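PDB 2GFI: phytase from Debaryomyces castellii, which is a histidine acid phosphatase that hydrolyses phytate (myo-inositol hexakisphosphate), probably starting at the 3-phosphate. Local coordinates for residues A[157-162]-A[322-327]; A[314-319]-A[442-447]. All coordinates share one frame; numbering follows the deposited sequence.

Overall arrangement
Contact 1 (157-162 with 322-327) and contact 2 (314-319 with 442-447) adjoin one another, with centres about 9 Å apart. Helix 302-318, which supplies one side of contact 2, is followed in the chain by strand 326-331, which supplies one side of contact 1. Among the pairs that join the contacts, Trp327 CZ2 lies 3.5 Å from Leu316 CD2, and Phe161 CE1 lies 3.4 Å from Phe442 O. The rings of Tyr443 and Tyr446 each pack edge-to-face with Phe161, so segment 442-447 packs against the Phe161 side chain of contact 1. Both contacts lie away from the annotated sites, the predicted nucleophile His70 and proton donor Asp333 included; Asp333 follows shortly after strand 326-331.

Contact 1: residues A[157-162]-A[322-327]; sequences TLPVFT and NENKIW
One water molecule joins Pro159 and Ile326, donating to both backbone carbonyls: it is 2.6 Å from Pro159 O and 2.7 Å from Ile326 O. Two carbonyl oxygens cannot bond each other directly; the water supplies both protons and bridges the strands, with Pro159 O 4.6 Å from Ile326 O. Further along, Phe161 and Leu328 share a backbone hydrogen bond. Side chains pack on both sides of the bridge. On one, Leu158 CD1 meets Ile326 CG2 at 4.3 Å, and both residues reach Phe152. On the other, Phe161 and Trp327 run side by side, each with CG anti to its carbonyl carbon (chi1 -52° and -57°), which brings Phe161 CE2 to the edge of the indole, 3.8 Å from Trp327 CE3. Pro159 approaches Asn324 from the opposing direction, its ring against the amide group. The loop before Asn324 is shaped by an Asx turn, in which Asn322 OD1 accepts from Asn324 N at 2.8 Å (N-H...O 160°). This water bridge lies at the start of two parallel neighbouring strands, in the central sheet of the alpha/beta fold of histidine phosphatases.

Contact 2: residues A[314-319]-A[442-447]; sequences LELLNH and FYWDYE
Helix-to-helix packing, largely apolar, joins Glu315 and Leu316 at the C-terminal end of helix 302-318 to Tyr443 and Trp444 of the short, weakly bonded helix 442-445. It lies beside the central sheet: Leu316 also touches Gln63 and Gln65 of strand 59-69, and Tyr443 touches Phe67 of that strand. The evidence for an apolar contact is the absence of hydrogen bonds across it and the way two neighbouring helix residues embrace the indole. The six-membered ring of the Trp444 indole, led by CZ2 and CH2, enters between Glu315 and Leu316, with Leu316 N near the ring plane. Leu316 CD2 comes within 3.5 Å of Trp444 CZ2 at a slant. Displaced to the other side of the ring plane are Glu315 CB, 3.6 Å from Trp444 CZ2, and the carboxylate, whose OE1 sits over the face, 3.6 Å from Trp444 CH2. An extended chain beyond CG (chi2 -176°) carries the carboxylate there, and its plane is only 12° from that of the indole. The other branch of Leu316 serves Tyr443: CD1 makes a CH-pi contact, 4.0 Å from the centroid of the Tyr443 ring and 18° off the ring normal. Phe442 covers the opposite face of Tyr443, and the phenol OH is hydrogen-bonded to Ser329 OG, so the ring is held at its far end as well. The Glu315 side chain lies about 6 Å from an N-acetylglucosamine of a glycan attached to the protein itself. The chemistry is therefore uneven: CD1 of Leu316 gains a CH-pi contact with Tyr443 and CD2 apolar contact with Trp444, whereas a carboxylate lying nearly parallel over a pi face probably gains little electrostatically and, being partly exposed, may be stabilised by solvent.

Contact 1: residues A[157-162]-A[322-327]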
ATOM      1  N   THR A 157      22.608  30.788  14.884  1.00 36.12           N
ATOM      2  CA  THR A 157      22.664  30.529  13.474  1.00 34.70           C
ATOM      3  C   THR A 157      22.854  29.025  13.163  1.00 32.83           C
ATOM      4  O   THR A 157      23.638  28.319  13.819  1.00 32.21           O
ATOM      5  CB  THR A 157      23.823  31.346  12.888  1.00 35.28           C
ATOM      6  OG1 THR A 157      23.354  32.665  12.595  1.00 37.33           O
ATOM      7  CG2 THR A 157      24.189  30.830  11.542  1.00 35.73           C
ATOM      8  N   LEU A 158      22.142  28.547  12.145  1.00 30.55           N
ATOM      9  CA  LEU A 158      22.363  27.202  11.619  1.00 27.75           C
ATOM     10  C   LEU A 158      23.454  27.297  10.577  1.00 26.84           C
ATOM     11  O   LEU A 158      23.293  28.019   9.598  1.00 26.66           O
ATOM     12  CB  LEU A 158      21.082  26.645  10.988  1.00 27.09           C
ATOM     13  CG  LEU A 158      21.148  25.230  10.428  1.00 25.79           C
ATOM     14  CD1 LEU A 158      21.213  24.177  11.571  1.00 21.09           C
ATOM     15  CD2 LEU A 158      19.946  25.004   9.446  1.00 26.16           C
ATOM     16  N   PRO A 159      24.580  26.626  10.807  1.00 25.96           N
ATOM     17  CA  PRO A 159      25.609  26.522   9.779  1.00 25.72           C
ATOM     18  C   PRO A 159      25.265  25.396   8.784  1.00 26.12           C
ATOM     19  O   PRO A 159      24.670  24.345   9.141  1.00 26.74           O
ATOM     20  CB  PRO A 159      26.881  26.205  10.574  1.00 24.77           C
ATOM     21  CG  PRO A 159      26.378  25.499  11.799  1.00 25.36           C
ATOM     22  CD  PRO A 159      24.968  25.946  12.062  1.00 25.08           C
ATOM     23  N   VAL A 160      25.606  25.621   7.530  1.00 25.46           N
ATOM     24  CA  VAL A 160      25.372  24.601   6.526  1.00 24.81           C
ATOM     25  C   VAL A 160      26.710  24.462   5.826  1.00 24.53           C
ATOM     26  O   VAL A 160      27.380  25.433   5.610  1.00 25.60           O
ATOM     27  CB  VAL A 160      24.182  24.990   5.592  1.00 24.34           C
ATOM     28  CG1 VAL A 160      24.112  24.106   4.400  1.00 23.58           C
ATOM     29  CG2 VAL A 160      22.848  24.932   6.354  1.00 23.52           C
ATOM     30  N   PHE A 161      27.144  23.253   5.562  1.00 24.39           N
ATOM     31  CA  PHE A 161      28.368  23.056   4.833  1.00 24.56           C
ATOM     32  C   PHE A 161      27.986  22.353   3.539  1.00 25.50           C
ATOM     33  O   PHE A 161      27.283  21.321   3.543  1.00 25.91           O
ATOM     34  CB  PHE A 161      29.383  22.269   5.676  1.00 24.29           C
ATOM     35  CG  PHE A 161      29.600  22.868   7.041  1.00 22.98           C
ATOM     36  CD1 PHE A 161      30.650  23.747   7.266  1.00 22.88           C
ATOM     37  CD2 PHE A 161      28.705  22.624   8.056  1.00 22.15           C
ATOM     38  CE1 PHE A 161      30.819  24.345   8.496  1.00 22.31           C
ATOM     39  CE2 PHE A 161      28.853  23.227   9.289  1.00 25.30           C
ATOM     40  CZ  PHE A 161      29.925  24.085   9.517  1.00 23.36           C
ATOM     41  N   THR A 162      28.407  22.955   2.436  1.00 25.41           N
ATOM     42  CA  THR A 162      28.129  22.429   1.137  1.00 25.67           C
ATOM     43  C   THR A 162      29.326  22.641   0.225  1.00 26.40           C
ATOM     44  O   THR A 162      30.075  23.585   0.419  1.00 26.65           O
ATOM     45  CB  THR A 162      26.883  23.123   0.550  1.00 25.11           C
ATOM     46  OG1 THR A 162      26.688  22.634  -0.779  1.00 22.89           O
ATOM     47  CG2 THR A 162      27.117  24.582   0.366  1.00 24.88           C
ATOM     48  N   ASN A 322      30.681  22.037  21.933  1.00 42.36           N
ATOM     49  CA  ASN A 322      30.350  22.930  20.833  1.00 40.61           C
ATOM     50  C   ASN A 322      28.895  23.317  20.979  1.00 39.54           C
ATOM     51  O   ASN A 322      28.067  22.461  21.219  1.00 39.15           O
ATOM     52  CB  ASN A 322      30.616  22.248  19.501  1.00 40.50           C
ATOM     53  CG  ASN A 322      30.646  23.221  18.356  1.00 39.84           C
ATOM     54  OD1 ASN A 322      29.760  24.072  18.221  1.00 38.98           O
ATOM     55  ND2 ASN A 322      31.676  23.108  17.512  1.00 39.15           N
ATOM     56  N   GLU A 323      28.591  24.611  20.914  1.00 39.35           N
ATOM     57  CA  GLU A 323      27.203  25.095  21.009  1.00 38.85           C
ATOM     58  C   GLU A 323      26.384  24.496  19.861  1.00 36.68           C
ATOM     59  O   GLU A 323      25.167  24.386  19.955  1.00 36.29           O
ATOM     60  CB  GLU A 323      27.107  26.632  20.902  1.00 40.67           C
ATOM     61  CG  GLU A 323      28.274  27.425  21.507  1.00 47.97           C
ATOM     62  CD  GLU A 323      28.082  27.813  22.987  1.00 49.67           C
ATOM     63  OE1 GLU A 323      27.412  27.055  23.757  1.00 57.63           O
ATOM     64  OE2 GLU A 323      28.624  28.888  23.389  1.00 57.74           O
ATOM     65  N   ASN A 324      27.055  24.157  18.766  1.00 34.04           N
ATOM     66  CA  ASN A 324      26.362  23.616  17.618  1.00 32.21           C
ATOM     67  C   ASN A 324      26.363  22.098  17.634  1.00 30.76           C
ATOM     68  O   ASN A 324      27.410  21.434  17.776  1.00 29.80           O
ATOM     69  CB  ASN A 324      26.877  24.181  16.299  1.00 31.74           C
ATOM     70  CG  ASN A 324      26.112  23.629  15.100  1.00 31.08           C
ATOM     71  OD1 ASN A 324      26.649  22.814  14.330  1.00 29.42           O
ATOM     72  ND2 ASN A 324      24.864  24.059  14.939  1.00 27.78           N
ATOM     73  N   LYS A 325      25.159  21.563  17.533  1.00 29.27           N
ATOM     74  CA  LYS A 325      24.953  20.130  17.672  1.00 28.38           C
ATOM     75  C   LYS A 325      24.467  19.486  16.364  1.00 27.31           C
ATOM     76  O   LYS A 325      24.339  18.281  16.297  1.00 26.63           O
ATOM     77  CB  LYS A 325      23.936  19.865  18.789  1.00 28.36           C
ATOM     78  CG  LYS A 325      24.142  20.670  20.071  1.00 29.10           C
ATOM     79  CD  LYS A 325      25.457  20.271  20.732  1.00 30.71           C
ATOM     80  CE  LYS A 325      25.552  20.810  22.151  1.00 30.09           C
ATOM     81  NZ  LYS A 325      26.870  20.419  22.731  1.00 30.63           N
ATOM     82  N   ILE A 326      24.171  20.295  15.355  1.00 26.69           N
ATOM     83  CA  ILE A 326      23.599  19.808  14.105  1.00 26.77           C
ATOM     84  C   ILE A 326      24.538  20.140  12.975  1.00 27.07           C
ATOM     85  O   ILE A 326      24.740  21.317  12.638  1.00 27.38           O
ATOM     86  CB  ILE A 326      22.199  20.416  13.865  1.00 26.82           C
ATOM     87  CG1 ILE A 326      21.251  20.013  14.979  1.00 26.11           C
ATOM     88  CG2 ILE A 326      21.617  19.965  12.555  1.00 27.15           C
ATOM     89  CD1 ILE A 326      19.973  20.861  15.001  1.00 26.42           C
ATOM     90  N   TRP A 327      25.130  19.091  12.408  1.00 27.21           N
ATOM     91  CA  TRP A 327      26.090  19.200  11.334  1.00 27.51           C
ATOM     92  C   TRP A 327      25.408  18.782  10.037  1.00 27.29           C
ATOM     93  O   TRP A 327      24.879  17.674   9.951  1.00 26.90           O
ATOM     94  CB  TRP A 327      27.322  18.347  11.661  1.00 28.60           C
ATOM     95  CG  TRP A 327      27.856  18.817  12.974  1.00 29.58           C
ATOM     96  CD1 TRP A 327      27.723  18.208  14.188  1.00 29.01           C
ATOM     97  CD2 TRP A 327      28.521  20.065  13.219  1.00 29.54           C
ATOM     98  NE1 TRP A 327      28.282  18.991  15.168  1.00 29.12           N
ATOM     99  CE2 TRP A 327      28.783  20.136  14.603  1.00 30.76           C
ATOM    100  CE3 TRP A 327      28.942  21.126  12.402  1.00 29.09           C
ATOM    101  CZ2 TRP A 327      29.458  21.236  15.198  1.00 30.28           C
ATOM    102  CZ3 TRP A 327      29.604  22.215  12.993  1.00 29.34           C
ATOM    103  CH2 TRP A 327      29.853  22.253  14.372  1.00 29.63           C
TER
HETATM  104  O   HOH W   1      25.639  22.265  10.273  1.00 22.23           O

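Contact 2: residues A[314-319]-A[442-447]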
ATOM      1  N   LEU A 314      34.454  12.356  13.736  1.00 27.98           N
ATOM      2  CA  LEU A 314      34.823  11.849  15.060  1.00 28.72           C
ATOM      3  C   LEU A 314      35.250  12.985  15.994  1.00 29.98           C
ATOM      4  O   LEU A 314      34.828  13.004  17.151  1.00 30.62           O
ATOM      5  CB  LEU A 314      35.906  10.764  14.965  1.00 28.87           C
ATOM      6  CG  LEU A 314      36.394  10.261  16.335  1.00 28.54           C
ATOM      7  CD1 LEU A 314      35.311   9.470  17.028  1.00 27.51           C
ATOM      8  CD2 LEU A 314      37.685   9.458  16.215  1.00 28.31           C
ATOM      9  N   GLU A 315      36.053  13.933  15.496  1.00 31.22           N
ATOM     10  CA  GLU A 315      36.379  15.145  16.251  1.00 33.77           C
ATOM     11  C   GLU A 315      35.103  15.838  16.707  1.00 32.29           C
ATOM     12  O   GLU A 315      35.015  16.270  17.853  1.00 32.73           O
ATOM     13  CB  GLU A 315      37.237  16.135  15.443  1.00 33.11           C
ATOM     14  CG  GLU A 315      38.633  15.636  15.152  1.00 37.83           C
ATOM     15  CD  GLU A 315      39.488  16.676  14.440  1.00 39.49           C
ATOM     16  OE1 GLU A 315      39.339  17.899  14.762  1.00 47.76           O
ATOM     17  OE2 GLU A 315      40.318  16.281  13.568  1.00 46.64           O
ATOM     18  N   LEU A 316      34.106  15.926  15.832  1.00 31.59           N
ATOM     19  CA  LEU A 316      32.832  16.525  16.231  1.00 30.68           C
ATOM     20  C   LEU A 316      32.125  15.749  17.334  1.00 30.28           C
ATOM     21  O   LEU A 316      31.557  16.348  18.238  1.00 29.90           O
ATOM     22  CB  LEU A 316      31.899  16.725  15.029  1.00 30.42           C
ATOM     23  CG  LEU A 316      32.342  17.751  13.966  1.00 29.99           C
ATOM     24  CD1 LEU A 316      31.506  17.647  12.714  1.00 26.85           C
ATOM     25  CD2 LEU A 316      32.211  19.130  14.553  1.00 30.54           C
ATOM     26  N   LEU A 317      32.143  14.421  17.259  1.00 30.54           N
ATOM     27  CA  LEU A 317      31.406  13.595  18.247  1.00 31.16           C
ATOM     28  C   LEU A 317      32.095  13.643  19.608  1.00 32.16           C
ATOM     29  O   LEU A 317      31.446  13.544  20.648  1.00 31.21           O
ATOM     30  CB  LEU A 317      31.285  12.140  17.789  1.00 29.98           C
ATOM     31  CG  LEU A 317      30.460  11.896  16.522  1.00 29.21           C
ATOM     32  CD1 LEU A 317      30.928  10.613  15.844  1.00 25.35           C
ATOM     33  CD2 LEU A 317      28.958  11.897  16.822  1.00 26.11           C
ATOM     34  N   ASN A 318      33.427  13.771  19.558  1.00 33.95           N
ATOM     35  CA  ASN A 318      34.263  13.797  20.738  1.00 35.52           C
ATOM     36  C   ASN A 318      34.144  15.100  21.468  1.00 36.98           C
ATOM     37  O   ASN A 318      34.362  15.151  22.648  1.00 37.25           O
ATOM     38  CB  ASN A 318      35.720  13.489  20.392  1.00 34.53           C
ATOM     39  CG  ASN A 318      35.971  12.008  20.282  1.00 33.38           C
ATOM     40  OD1 ASN A 318      36.939  11.566  19.656  1.00 33.32           O
ATOM     41  ND2 ASN A 318      35.103  11.223  20.888  1.00 31.33           N
ATOM     42  N   HIS A 319      33.736  16.145  20.769  1.00 39.40           N
ATOM     43  CA  HIS A 319      33.660  17.455  21.369  1.00 41.61           C
ATOM     44  C   HIS A 319      32.263  17.843  21.838  1.00 42.94           C
ATOM     45  O   HIS A 319      31.533  18.526  21.143  1.00 43.80           O
ATOM     46  CB  HIS A 319      34.331  18.482  20.458  1.00 41.74           C
ATOM     47  CG  HIS A 319      35.821  18.332  20.416  1.00 45.01           C
ATOM     48  ND1 HIS A 319      36.672  19.101  21.193  1.00 46.71           N
ATOM     49  CD2 HIS A 319      36.613  17.461  19.742  1.00 46.44           C
ATOM     50  CE1 HIS A 319      37.921  18.725  20.973  1.00 47.98           C
ATOM     51  NE2 HIS A 319      37.914  17.731  20.098  1.00 48.13           N
ATOM     52  N   PHE A 442      37.102  23.107   8.375  1.00 31.34           N
ATOM     53  CA  PHE A 442      35.972  23.995   8.038  1.00 31.73           C
ATOM     54  C   PHE A 442      34.814  23.932   9.050  1.00 32.35           C
ATOM     55  O   PHE A 442      34.106  24.910   9.203  1.00 32.12           O
ATOM     56  CB  PHE A 442      35.505  23.855   6.558  1.00 31.93           C
ATOM     57  CG  PHE A 442      34.942  22.494   6.206  1.00 31.84           C
ATOM     58  CD1 PHE A 442      33.661  22.125   6.615  1.00 31.05           C
ATOM     59  CD2 PHE A 442      35.713  21.573   5.497  1.00 31.88           C
ATOM     60  CE1 PHE A 442      33.154  20.870   6.307  1.00 30.44           C
ATOM     61  CE2 PHE A 442      35.220  20.292   5.187  1.00 33.89           C
ATOM     62  CZ  PHE A 442      33.921  19.946   5.604  1.00 31.89           C
ATOM     63  N   TYR A 443      34.612  22.801   9.743  1.00 33.23           N
ATOM     64  CA  TYR A 443      33.546  22.744  10.775  1.00 33.95           C
ATOM     65  C   TYR A 443      33.843  23.649  11.983  1.00 35.16           C
ATOM     66  O   TYR A 443      32.916  24.046  12.712  1.00 34.87           O
ATOM     67  CB  TYR A 443      33.216  21.312  11.265  1.00 33.47           C
ATOM     68  CG  TYR A 443      32.722  20.339  10.203  1.00 31.89           C
ATOM     69  CD1 TYR A 443      31.482  20.509   9.592  1.00 30.43           C
ATOM     70  CD2 TYR A 443      33.499  19.239   9.823  1.00 31.49           C
ATOM     71  CE1 TYR A 443      31.032  19.624   8.627  1.00 29.69           C
ATOM     72  CE2 TYR A 443      33.060  18.347   8.842  1.00 30.54           C
ATOM     73  CZ  TYR A 443      31.827  18.552   8.254  1.00 30.97           C
ATOM     74  OH  TYR A 443      31.383  17.696   7.283  1.00 30.83           O
ATOM     75  N   TRP A 444      35.123  23.976  12.189  1.00 36.15           N
ATOM     76  CA  TRP A 444      35.533  24.798  13.327  1.00 37.31           C
ATOM     77  C   TRP A 444      35.975  26.229  12.982  1.00 38.11           C
ATOM     78  O   TRP A 444      35.737  27.171  13.748  1.00 39.18           O
ATOM     79  CB  TRP A 444      36.617  24.062  14.121  1.00 37.45           C
ATOM     80  CG  TRP A 444      36.124  22.723  14.541  1.00 36.87           C
ATOM     81  CD1 TRP A 444      35.343  22.433  15.633  1.00 36.14           C
ATOM     82  CD2 TRP A 444      36.339  21.488  13.861  1.00 36.30           C
ATOM     83  NE1 TRP A 444      35.070  21.081  15.676  1.00 35.92           N
ATOM     84  CE2 TRP A 444      35.667  20.476  14.597  1.00 37.11           C
ATOM     85  CE3 TRP A 444      37.036  21.124  12.706  1.00 34.85           C
ATOM     86  CZ2 TRP A 444      35.667  19.134  14.202  1.00 35.53           C
ATOM     87  CZ3 TRP A 444      37.030  19.803  12.322  1.00 36.91           C
ATOM     88  CH2 TRP A 444      36.349  18.817  13.071  1.00 35.45           C
ATOM     89  N   ASP A 445      36.594  26.415  11.832  1.00 38.54           N
ATOM     90  CA  ASP A 445      37.136  27.723  11.512  1.00 38.67           C
ATOM     91  C   ASP A 445      36.295  28.486  10.518  1.00 38.77           C
ATOM     92  O   ASP A 445      36.774  29.463   9.939  1.00 39.12           O
ATOM     93  CB  ASP A 445      38.566  27.576  10.988  1.00 39.08           C
ATOM     94  CG  ASP A 445      38.645  26.853   9.643  1.00 39.92           C
ATOM     95  OD1 ASP A 445      37.600  26.669   8.947  1.00 40.74           O
ATOM     96  OD2 ASP A 445      39.732  26.442   9.199  1.00 39.57           O
ATOM     97  N   TYR A 446      35.057  28.037  10.295  1.00 38.64           N
ATOM     98  CA  TYR A 446      34.174  28.649   9.289  1.00 38.62           C
ATOM     99  C   TYR A 446      33.683  30.053   9.690  1.00 40.06           C
ATOM    100  O   TYR A 446      33.199  30.834   8.844  1.00 39.55           O
ATOM    101  CB  TYR A 446      32.977  27.738   8.954  1.00 36.89           C
ATOM    102  CG  TYR A 446      31.935  27.651  10.056  1.00 34.67           C
ATOM    103  CD1 TYR A 446      30.887  28.575  10.148  1.00 32.07           C
ATOM    104  CD2 TYR A 446      32.002  26.641  11.006  1.00 32.96           C
ATOM    105  CE1 TYR A 446      29.943  28.483  11.167  1.00 31.91           C
ATOM    106  CE2 TYR A 446      31.064  26.534  12.011  1.00 31.88           C
ATOM    107  CZ  TYR A 446      30.054  27.451  12.103  1.00 32.85           C
ATOM    108  OH  TYR A 446      29.166  27.312  13.157  1.00 34.32           O
ATOM    109  N   GLU A 447      33.764  30.361  10.980  1.00 41.66           N
ATOM    110  CA  GLU A 447      33.436  31.702  11.412  1.00 44.68           C
ATOM    111  C   GLU A 447      34.595  32.695  11.248  1.00 44.34           C
ATOM    112  O   GLU A 447      34.375  33.898  11.284  1.00 44.88           O
ATOM    113  CB  GLU A 447      32.818  31.704  12.804  1.00 44.66           C
ATOM    114  CG  GLU A 447      31.289  31.561  12.742  1.00 46.99           C
ATOM    115  CD  GLU A 447      30.623  31.337  14.102  1.00 47.15           C
ATOM    116  OE1 GLU A 447      31.258  30.812  15.071  1.00 52.03           O
ATOM    117  OE2 GLU A 447      29.421  31.682  14.202  1.00 54.77           O
TER